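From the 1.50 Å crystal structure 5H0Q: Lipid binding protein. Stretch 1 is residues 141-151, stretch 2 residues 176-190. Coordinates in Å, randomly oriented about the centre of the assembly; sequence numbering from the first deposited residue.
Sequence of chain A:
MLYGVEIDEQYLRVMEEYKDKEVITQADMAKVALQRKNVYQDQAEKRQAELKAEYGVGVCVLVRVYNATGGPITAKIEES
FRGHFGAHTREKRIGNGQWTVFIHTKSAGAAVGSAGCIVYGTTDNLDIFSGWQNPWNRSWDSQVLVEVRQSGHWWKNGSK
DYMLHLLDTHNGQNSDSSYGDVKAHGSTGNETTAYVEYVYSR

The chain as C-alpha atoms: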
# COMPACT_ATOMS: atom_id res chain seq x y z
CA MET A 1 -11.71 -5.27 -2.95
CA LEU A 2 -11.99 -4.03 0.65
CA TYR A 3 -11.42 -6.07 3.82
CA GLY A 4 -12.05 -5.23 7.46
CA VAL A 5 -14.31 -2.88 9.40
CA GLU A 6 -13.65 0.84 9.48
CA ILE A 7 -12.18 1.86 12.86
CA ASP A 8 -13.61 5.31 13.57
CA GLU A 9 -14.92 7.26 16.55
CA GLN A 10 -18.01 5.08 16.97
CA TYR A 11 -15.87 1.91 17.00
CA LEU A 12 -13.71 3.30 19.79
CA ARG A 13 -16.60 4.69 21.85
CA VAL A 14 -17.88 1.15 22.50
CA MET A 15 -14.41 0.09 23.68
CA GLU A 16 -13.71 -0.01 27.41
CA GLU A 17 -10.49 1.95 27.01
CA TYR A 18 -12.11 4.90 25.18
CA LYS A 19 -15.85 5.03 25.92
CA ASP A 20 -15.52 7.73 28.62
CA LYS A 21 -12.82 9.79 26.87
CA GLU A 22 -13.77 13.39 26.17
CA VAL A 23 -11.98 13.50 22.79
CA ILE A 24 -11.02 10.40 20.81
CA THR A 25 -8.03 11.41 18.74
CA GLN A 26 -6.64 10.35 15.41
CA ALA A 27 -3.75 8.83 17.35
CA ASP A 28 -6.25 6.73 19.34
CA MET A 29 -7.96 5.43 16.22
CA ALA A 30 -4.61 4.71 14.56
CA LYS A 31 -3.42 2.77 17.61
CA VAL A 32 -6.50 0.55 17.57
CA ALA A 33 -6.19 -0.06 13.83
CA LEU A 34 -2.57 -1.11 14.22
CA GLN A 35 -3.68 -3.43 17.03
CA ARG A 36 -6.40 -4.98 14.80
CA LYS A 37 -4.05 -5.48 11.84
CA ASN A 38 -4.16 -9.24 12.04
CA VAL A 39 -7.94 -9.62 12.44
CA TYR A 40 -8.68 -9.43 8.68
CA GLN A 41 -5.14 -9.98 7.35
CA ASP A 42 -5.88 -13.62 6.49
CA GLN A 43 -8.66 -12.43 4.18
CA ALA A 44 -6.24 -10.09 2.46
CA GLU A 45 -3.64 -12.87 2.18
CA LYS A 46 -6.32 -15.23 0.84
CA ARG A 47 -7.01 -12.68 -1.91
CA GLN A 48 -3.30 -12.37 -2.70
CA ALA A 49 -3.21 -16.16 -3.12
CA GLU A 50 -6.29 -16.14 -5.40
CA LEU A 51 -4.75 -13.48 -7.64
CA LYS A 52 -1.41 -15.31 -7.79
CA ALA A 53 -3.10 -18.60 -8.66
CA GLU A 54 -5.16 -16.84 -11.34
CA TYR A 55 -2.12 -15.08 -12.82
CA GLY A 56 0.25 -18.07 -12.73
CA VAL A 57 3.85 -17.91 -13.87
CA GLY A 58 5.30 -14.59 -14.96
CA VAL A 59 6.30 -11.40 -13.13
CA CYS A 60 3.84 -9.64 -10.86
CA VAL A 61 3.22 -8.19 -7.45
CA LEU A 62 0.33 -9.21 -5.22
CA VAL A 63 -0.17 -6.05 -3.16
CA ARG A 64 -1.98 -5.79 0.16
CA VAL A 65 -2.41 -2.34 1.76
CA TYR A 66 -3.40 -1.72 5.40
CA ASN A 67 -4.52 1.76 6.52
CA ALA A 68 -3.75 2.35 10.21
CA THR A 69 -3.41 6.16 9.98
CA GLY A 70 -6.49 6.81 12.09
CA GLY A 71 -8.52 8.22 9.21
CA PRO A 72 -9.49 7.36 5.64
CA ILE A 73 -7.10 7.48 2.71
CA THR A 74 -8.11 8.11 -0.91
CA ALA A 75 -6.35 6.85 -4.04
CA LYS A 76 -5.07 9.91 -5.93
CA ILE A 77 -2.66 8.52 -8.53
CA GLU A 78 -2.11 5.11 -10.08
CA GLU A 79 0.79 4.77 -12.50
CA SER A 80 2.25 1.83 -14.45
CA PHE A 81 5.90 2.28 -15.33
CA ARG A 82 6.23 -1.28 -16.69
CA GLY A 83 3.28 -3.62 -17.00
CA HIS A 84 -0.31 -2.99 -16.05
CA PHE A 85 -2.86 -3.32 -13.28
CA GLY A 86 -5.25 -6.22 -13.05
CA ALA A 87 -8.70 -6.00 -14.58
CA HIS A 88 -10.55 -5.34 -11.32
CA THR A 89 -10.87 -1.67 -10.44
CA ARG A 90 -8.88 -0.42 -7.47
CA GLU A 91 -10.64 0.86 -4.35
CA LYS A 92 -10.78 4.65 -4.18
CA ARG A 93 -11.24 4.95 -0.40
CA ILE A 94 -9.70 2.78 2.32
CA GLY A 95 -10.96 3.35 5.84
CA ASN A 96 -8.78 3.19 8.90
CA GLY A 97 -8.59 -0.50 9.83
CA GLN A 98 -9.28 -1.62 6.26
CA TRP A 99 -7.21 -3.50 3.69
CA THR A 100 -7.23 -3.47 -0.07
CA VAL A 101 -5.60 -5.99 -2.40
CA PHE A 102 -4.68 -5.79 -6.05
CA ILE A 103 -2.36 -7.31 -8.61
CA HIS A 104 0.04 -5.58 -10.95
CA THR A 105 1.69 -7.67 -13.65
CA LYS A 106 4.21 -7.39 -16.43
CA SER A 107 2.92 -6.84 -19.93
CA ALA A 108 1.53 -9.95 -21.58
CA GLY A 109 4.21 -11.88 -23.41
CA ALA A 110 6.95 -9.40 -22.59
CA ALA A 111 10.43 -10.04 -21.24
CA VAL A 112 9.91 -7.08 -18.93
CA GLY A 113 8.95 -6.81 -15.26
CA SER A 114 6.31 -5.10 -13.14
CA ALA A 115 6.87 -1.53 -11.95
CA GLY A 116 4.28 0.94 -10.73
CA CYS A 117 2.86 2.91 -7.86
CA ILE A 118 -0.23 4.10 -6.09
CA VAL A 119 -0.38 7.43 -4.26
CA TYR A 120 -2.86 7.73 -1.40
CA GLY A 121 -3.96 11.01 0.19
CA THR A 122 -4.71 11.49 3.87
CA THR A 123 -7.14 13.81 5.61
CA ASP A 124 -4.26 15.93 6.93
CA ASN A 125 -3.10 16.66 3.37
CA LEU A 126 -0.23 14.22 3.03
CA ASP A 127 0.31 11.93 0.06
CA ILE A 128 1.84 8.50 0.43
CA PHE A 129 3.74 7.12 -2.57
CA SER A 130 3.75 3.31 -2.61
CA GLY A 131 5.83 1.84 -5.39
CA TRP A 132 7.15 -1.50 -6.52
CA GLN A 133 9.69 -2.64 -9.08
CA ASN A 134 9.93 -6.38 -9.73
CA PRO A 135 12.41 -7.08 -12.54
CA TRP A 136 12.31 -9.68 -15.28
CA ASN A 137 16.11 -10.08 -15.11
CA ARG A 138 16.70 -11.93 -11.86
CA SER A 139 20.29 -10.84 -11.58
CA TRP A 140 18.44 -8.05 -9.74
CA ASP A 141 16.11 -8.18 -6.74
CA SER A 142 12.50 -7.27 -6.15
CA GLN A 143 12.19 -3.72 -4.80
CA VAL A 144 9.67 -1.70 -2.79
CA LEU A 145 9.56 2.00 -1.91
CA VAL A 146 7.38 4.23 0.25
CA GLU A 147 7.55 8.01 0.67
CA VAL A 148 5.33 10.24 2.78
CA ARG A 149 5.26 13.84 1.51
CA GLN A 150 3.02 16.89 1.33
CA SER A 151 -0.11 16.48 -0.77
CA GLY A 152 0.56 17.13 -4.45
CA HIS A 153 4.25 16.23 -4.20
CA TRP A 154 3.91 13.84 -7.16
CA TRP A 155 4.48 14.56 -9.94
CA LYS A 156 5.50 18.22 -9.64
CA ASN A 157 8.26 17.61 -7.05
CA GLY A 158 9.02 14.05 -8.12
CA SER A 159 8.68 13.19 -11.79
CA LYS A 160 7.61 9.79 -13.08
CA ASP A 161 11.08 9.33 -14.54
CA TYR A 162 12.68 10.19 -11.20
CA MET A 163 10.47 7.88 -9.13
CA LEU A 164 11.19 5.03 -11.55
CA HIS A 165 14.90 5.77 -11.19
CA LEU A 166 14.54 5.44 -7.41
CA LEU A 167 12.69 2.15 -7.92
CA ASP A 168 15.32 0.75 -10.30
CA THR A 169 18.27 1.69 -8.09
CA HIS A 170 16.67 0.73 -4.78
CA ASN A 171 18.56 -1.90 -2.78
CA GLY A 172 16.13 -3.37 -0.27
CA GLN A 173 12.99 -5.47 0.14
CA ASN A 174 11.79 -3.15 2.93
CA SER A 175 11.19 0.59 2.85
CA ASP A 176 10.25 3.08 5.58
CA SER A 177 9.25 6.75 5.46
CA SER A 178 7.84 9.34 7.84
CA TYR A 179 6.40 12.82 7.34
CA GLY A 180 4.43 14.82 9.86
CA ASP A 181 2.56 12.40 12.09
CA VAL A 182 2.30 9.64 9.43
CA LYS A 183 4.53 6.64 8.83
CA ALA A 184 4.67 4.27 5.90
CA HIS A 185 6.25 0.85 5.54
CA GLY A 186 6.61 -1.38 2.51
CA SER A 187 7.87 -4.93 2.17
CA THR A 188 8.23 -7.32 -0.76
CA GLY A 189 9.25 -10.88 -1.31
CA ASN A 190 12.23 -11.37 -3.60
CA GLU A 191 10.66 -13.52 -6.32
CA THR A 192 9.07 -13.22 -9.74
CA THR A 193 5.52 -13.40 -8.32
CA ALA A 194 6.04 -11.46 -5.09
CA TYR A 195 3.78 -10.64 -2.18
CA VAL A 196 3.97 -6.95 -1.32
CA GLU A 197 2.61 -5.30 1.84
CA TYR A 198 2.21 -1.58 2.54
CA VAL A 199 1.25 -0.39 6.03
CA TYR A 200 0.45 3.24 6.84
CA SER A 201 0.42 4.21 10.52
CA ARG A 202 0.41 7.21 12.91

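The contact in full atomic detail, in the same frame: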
# COMPACT_ATOMS: atom_id res chain seq x y z
N ASP A 141 17.06 -7.78 -7.76
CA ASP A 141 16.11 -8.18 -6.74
C ASP A 141 14.82 -7.39 -6.87
O ASP A 141 14.80 -6.26 -7.38
CB ASP A 141 16.68 -7.96 -5.34
CG ASP A 141 18.04 -8.59 -5.16
OD1 ASP A 141 18.26 -9.67 -5.75
OD2 ASP A 141 18.87 -8.00 -4.44
N SER A 142 13.75 -8.00 -6.36
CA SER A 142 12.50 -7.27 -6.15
C SER A 142 12.72 -6.09 -5.22
O SER A 142 13.46 -6.18 -4.23
CB SER A 142 11.45 -8.18 -5.55
OG SER A 142 11.34 -9.41 -6.28
N GLN A 143 12.03 -4.98 -5.52
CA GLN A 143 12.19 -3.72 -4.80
C GLN A 143 10.84 -3.15 -4.39
O GLN A 143 9.83 -3.33 -5.08
CB GLN A 143 12.94 -2.67 -5.65
CG GLN A 143 14.33 -3.12 -6.11
CD GLN A 143 15.28 -3.38 -4.96
OE1 GLN A 143 15.25 -2.67 -3.94
NE2 GLN A 143 16.13 -4.38 -5.11
N VAL A 144 10.85 -2.39 -3.29
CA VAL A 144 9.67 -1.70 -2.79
C VAL A 144 10.11 -0.35 -2.24
O VAL A 144 11.24 -0.20 -1.77
CB VAL A 144 8.94 -2.53 -1.71
CG1 VAL A 144 9.80 -2.67 -0.49
CG2 VAL A 144 7.60 -1.95 -1.38
N LEU A 145 9.21 0.64 -2.30
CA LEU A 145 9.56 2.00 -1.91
C LEU A 145 8.33 2.73 -1.41
O LEU A 145 7.31 2.76 -2.10
CB LEU A 145 10.14 2.76 -3.09
CG LEU A 145 10.53 4.22 -2.83
CD1 LEU A 145 11.73 4.26 -1.93
CD2 LEU A 145 10.77 4.92 -4.13
N VAL A 146 8.43 3.35 -0.23
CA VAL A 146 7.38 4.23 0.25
C VAL A 146 7.98 5.60 0.52
O VAL A 146 9.14 5.71 0.93
CB VAL A 146 6.65 3.71 1.50
CG1 VAL A 146 5.88 2.45 1.17
CG2 VAL A 146 7.66 3.45 2.61
N GLU A 147 7.19 6.64 0.27
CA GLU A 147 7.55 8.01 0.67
C GLU A 147 6.30 8.72 1.14
O GLU A 147 5.28 8.67 0.45
CB GLU A 147 8.17 8.80 -0.48
CG GLU A 147 9.58 8.38 -0.79
CD GLU A 147 10.26 9.26 -1.84
OE1 GLU A 147 9.62 10.20 -2.35
OE2 GLU A 147 11.43 8.97 -2.17
N VAL A 148 6.39 9.37 2.29
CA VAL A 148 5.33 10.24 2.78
C VAL A 148 5.78 11.67 2.53
O VAL A 148 6.88 12.04 2.92
CB VAL A 148 5.03 10.03 4.27
CG1 VAL A 148 3.77 10.79 4.68
CG2 VAL A 148 4.88 8.56 4.61
N ARG A 149 4.95 12.46 1.85
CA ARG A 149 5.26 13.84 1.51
C ARG A 149 3.99 14.69 1.59
O ARG A 149 2.89 14.18 1.81
CB ARG A 149 5.88 13.95 0.11
CG ARG A 149 7.23 13.28 -0.03
CD ARG A 149 8.32 13.92 0.80
NE ARG A 149 9.65 13.39 0.47
CZ ARG A 149 10.19 12.28 0.97
NH1 ARG A 149 9.53 11.56 1.86
NH2 ARG A 149 11.42 11.91 0.60
N GLN A 150 4.17 16.00 1.41
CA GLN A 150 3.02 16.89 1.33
C GLN A 150 2.14 16.50 0.15
O GLN A 150 2.62 16.05 -0.89
CB GLN A 150 3.47 18.35 1.18
CG GLN A 150 4.19 18.90 2.39
CD GLN A 150 3.24 19.50 3.40
OE1 GLN A 150 2.10 19.83 3.07
NE2 GLN A 150 3.70 19.66 4.63
N SER A 151 0.83 16.71 0.31
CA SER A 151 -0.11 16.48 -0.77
C SER A 151 0.32 17.22 -2.03
O SER A 151 0.77 18.36 -1.97
CB SER A 151 -1.51 16.94 -0.35
OG SER A 151 -2.43 16.78 -1.42
N ASP A 176 10.91 2.36 4.49
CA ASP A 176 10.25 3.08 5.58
C ASP A 176 10.36 4.58 5.33
O ASP A 176 11.37 5.07 4.84
CB ASP A 176 10.86 2.73 6.95
CG ASP A 176 10.55 1.31 7.38
OD1 ASP A 176 9.45 1.07 7.90
OD2 ASP A 176 11.42 0.44 7.19
N SER A 177 9.29 5.29 5.65
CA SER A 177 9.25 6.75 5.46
C SER A 177 8.37 7.37 6.52
O SER A 177 7.41 6.76 6.98
CB SER A 177 8.71 7.09 4.05
OG SER A 177 8.70 8.48 3.80
N SER A 178 8.69 8.60 6.91
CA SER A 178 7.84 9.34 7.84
C SER A 178 7.76 10.80 7.43
O SER A 178 8.78 11.41 7.09
CB SER A 178 8.37 9.27 9.29
OG SER A 178 8.33 7.95 9.80
N TYR A 179 6.56 11.38 7.52
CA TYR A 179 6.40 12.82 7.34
C TYR A 179 5.25 13.29 8.21
O TYR A 179 4.20 12.66 8.25
CB TYR A 179 6.16 13.18 5.87
CG TYR A 179 6.24 14.66 5.61
CD1 TYR A 179 7.40 15.24 5.14
CD2 TYR A 179 5.15 15.47 5.86
CE1 TYR A 179 7.49 16.60 4.91
CE2 TYR A 179 5.22 16.85 5.65
CZ TYR A 179 6.39 17.40 5.16
OH TYR A 179 6.47 18.75 4.94
N GLY A 180 5.44 14.40 8.90
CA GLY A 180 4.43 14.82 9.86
C GLY A 180 4.20 13.75 10.90
O GLY A 180 5.13 13.22 11.50
N ASP A 181 2.93 13.40 11.10
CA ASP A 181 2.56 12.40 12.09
C ASP A 181 2.47 10.99 11.50
O ASP A 181 2.24 10.04 12.25
CB ASP A 181 1.19 12.73 12.72
CG ASP A 181 1.21 14.02 13.54
OD1 ASP A 181 2.18 14.29 14.25
OD2 ASP A 181 0.20 14.74 13.48
N VAL A 182 2.62 10.87 10.17
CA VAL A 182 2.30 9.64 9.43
C VAL A 182 3.57 8.88 9.10
O VAL A 182 4.61 9.46 8.75
CB VAL A 182 1.52 9.97 8.15
CG1 VAL A 182 1.33 8.72 7.27
CG2 VAL A 182 0.19 10.57 8.50
N LYS A 183 3.48 7.56 9.20
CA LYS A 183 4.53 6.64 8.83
C LYS A 183 4.04 5.68 7.76
O LYS A 183 2.84 5.32 7.71
CB LYS A 183 5.01 5.84 10.04
CG LYS A 183 5.56 6.68 11.17
CD LYS A 183 5.92 5.82 12.37
CE LYS A 183 4.70 5.50 13.22
NZ LYS A 183 4.17 6.71 13.91
N ALA A 184 4.96 5.27 6.91
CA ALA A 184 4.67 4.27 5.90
C ALA A 184 5.77 3.23 5.92
O ALA A 184 6.94 3.55 6.15
CB ALA A 184 4.57 4.88 4.51
N HIS A 185 5.36 2.00 5.61
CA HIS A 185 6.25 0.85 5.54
C HIS A 185 5.84 0.01 4.34
O HIS A 185 4.65 -0.23 4.13
CB HIS A 185 6.19 -0.01 6.80
CG HIS A 185 7.07 -1.23 6.72
ND1 HIS A 185 8.42 -1.18 6.94
CD2 HIS A 185 6.79 -2.51 6.40
CE1 HIS A 185 8.94 -2.38 6.78
NE2 HIS A 185 7.97 -3.21 6.45
N GLY A 186 6.84 -0.42 3.57
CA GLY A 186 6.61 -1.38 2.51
C GLY A 186 7.53 -2.57 2.65
O GLY A 186 8.65 -2.46 3.13
N SER A 187 7.03 -3.74 2.25
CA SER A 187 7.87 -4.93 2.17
C SER A 187 7.48 -5.74 0.93
O SER A 187 6.33 -5.72 0.49
CB SER A 187 7.73 -5.79 3.42
OG SER A 187 6.40 -6.28 3.52
N THR A 188 8.45 -6.47 0.39
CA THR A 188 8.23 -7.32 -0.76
C THR A 188 9.01 -8.61 -0.58
O THR A 188 10.10 -8.61 0.00
CB THR A 188 8.65 -6.64 -2.08
OG1 THR A 188 8.27 -7.45 -3.20
CG2 THR A 188 10.12 -6.41 -2.12
N GLY A 189 8.45 -9.70 -1.09
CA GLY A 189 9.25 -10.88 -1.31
C GLY A 189 10.22 -10.65 -2.45
O GLY A 189 10.04 -9.75 -3.28
N ASN A 190 11.28 -11.44 -2.50
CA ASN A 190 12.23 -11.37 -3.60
C ASN A 190 11.98 -12.58 -4.50
O ASN A 190 12.66 -13.59 -4.40
CB ASN A 190 13.64 -11.36 -3.09
CG ASN A 190 14.64 -11.02 -4.18
OD1 ASN A 190 14.25 -10.55 -5.25
ND2 ASN A 190 15.91 -11.24 -3.90
O HOH W 1 8.50 -5.98 -5.74

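A strand can pack against a β-hairpin without sharing a backbone hydrogen bond with it, and this lipid binding protein provides a compact example. Strand 143-150 lies almost parallel to strand 176-179 (7°) and antiparallel to strand 182-188 (174°); the type II' turn from Tyr179 to Val182 joins these two strands, and Gly180 occupies that turn with a positive phi, which favours glycine. About 837 Å² is buried between the two stretches, both sides summed.

The apolar contacts follow from strand alternation. Val144, Val146 and Val148 point toward the hairpin, whereas Gln143, Leu145 and Glu147 point away. Val148, the most covered residue, uses both methyls: CG1 lies 3.6 Å from Tyr179 CB and 4.1 Å from Val182 CG1, while CG2 meets Ala184 CB at 3.7 Å. Val146 CB approaches the same Ala184 CB at 3.8 Å. At Gly186 a CB would fall 2.9 Å from Val144 CG2, a clash, so the valine methyls occupy the space a side chain would need.

Polar side chains supply the hydrogen bonds that direct strand pairing does not. Ser177, with chi1 in t, presents OG to Val148 N at 2.9 Å, satisfying an amide beside the valine cluster. Farther along, the aromatic ring of Tyr179 lies with one face beneath Arg149 C and Gln150 N, and its OH accepts a hydrogen bond from Gln150 NE2 at 2.9 Å; the glutamine side chain leaves its backbone sideways, but its end reaches the phenol.

At the other end, Asn190 uses both atoms of its carboxamide. Its OD1 accepts from Ser142 N at 2.8 Å, and its ND2 donates a weak bond to Asp141 OD1 at 3.4 Å. Nearby, a water bridges the stretches, donating to Gln143 O at 3.0 Å and to Thr188 OG1 at 2.9 Å.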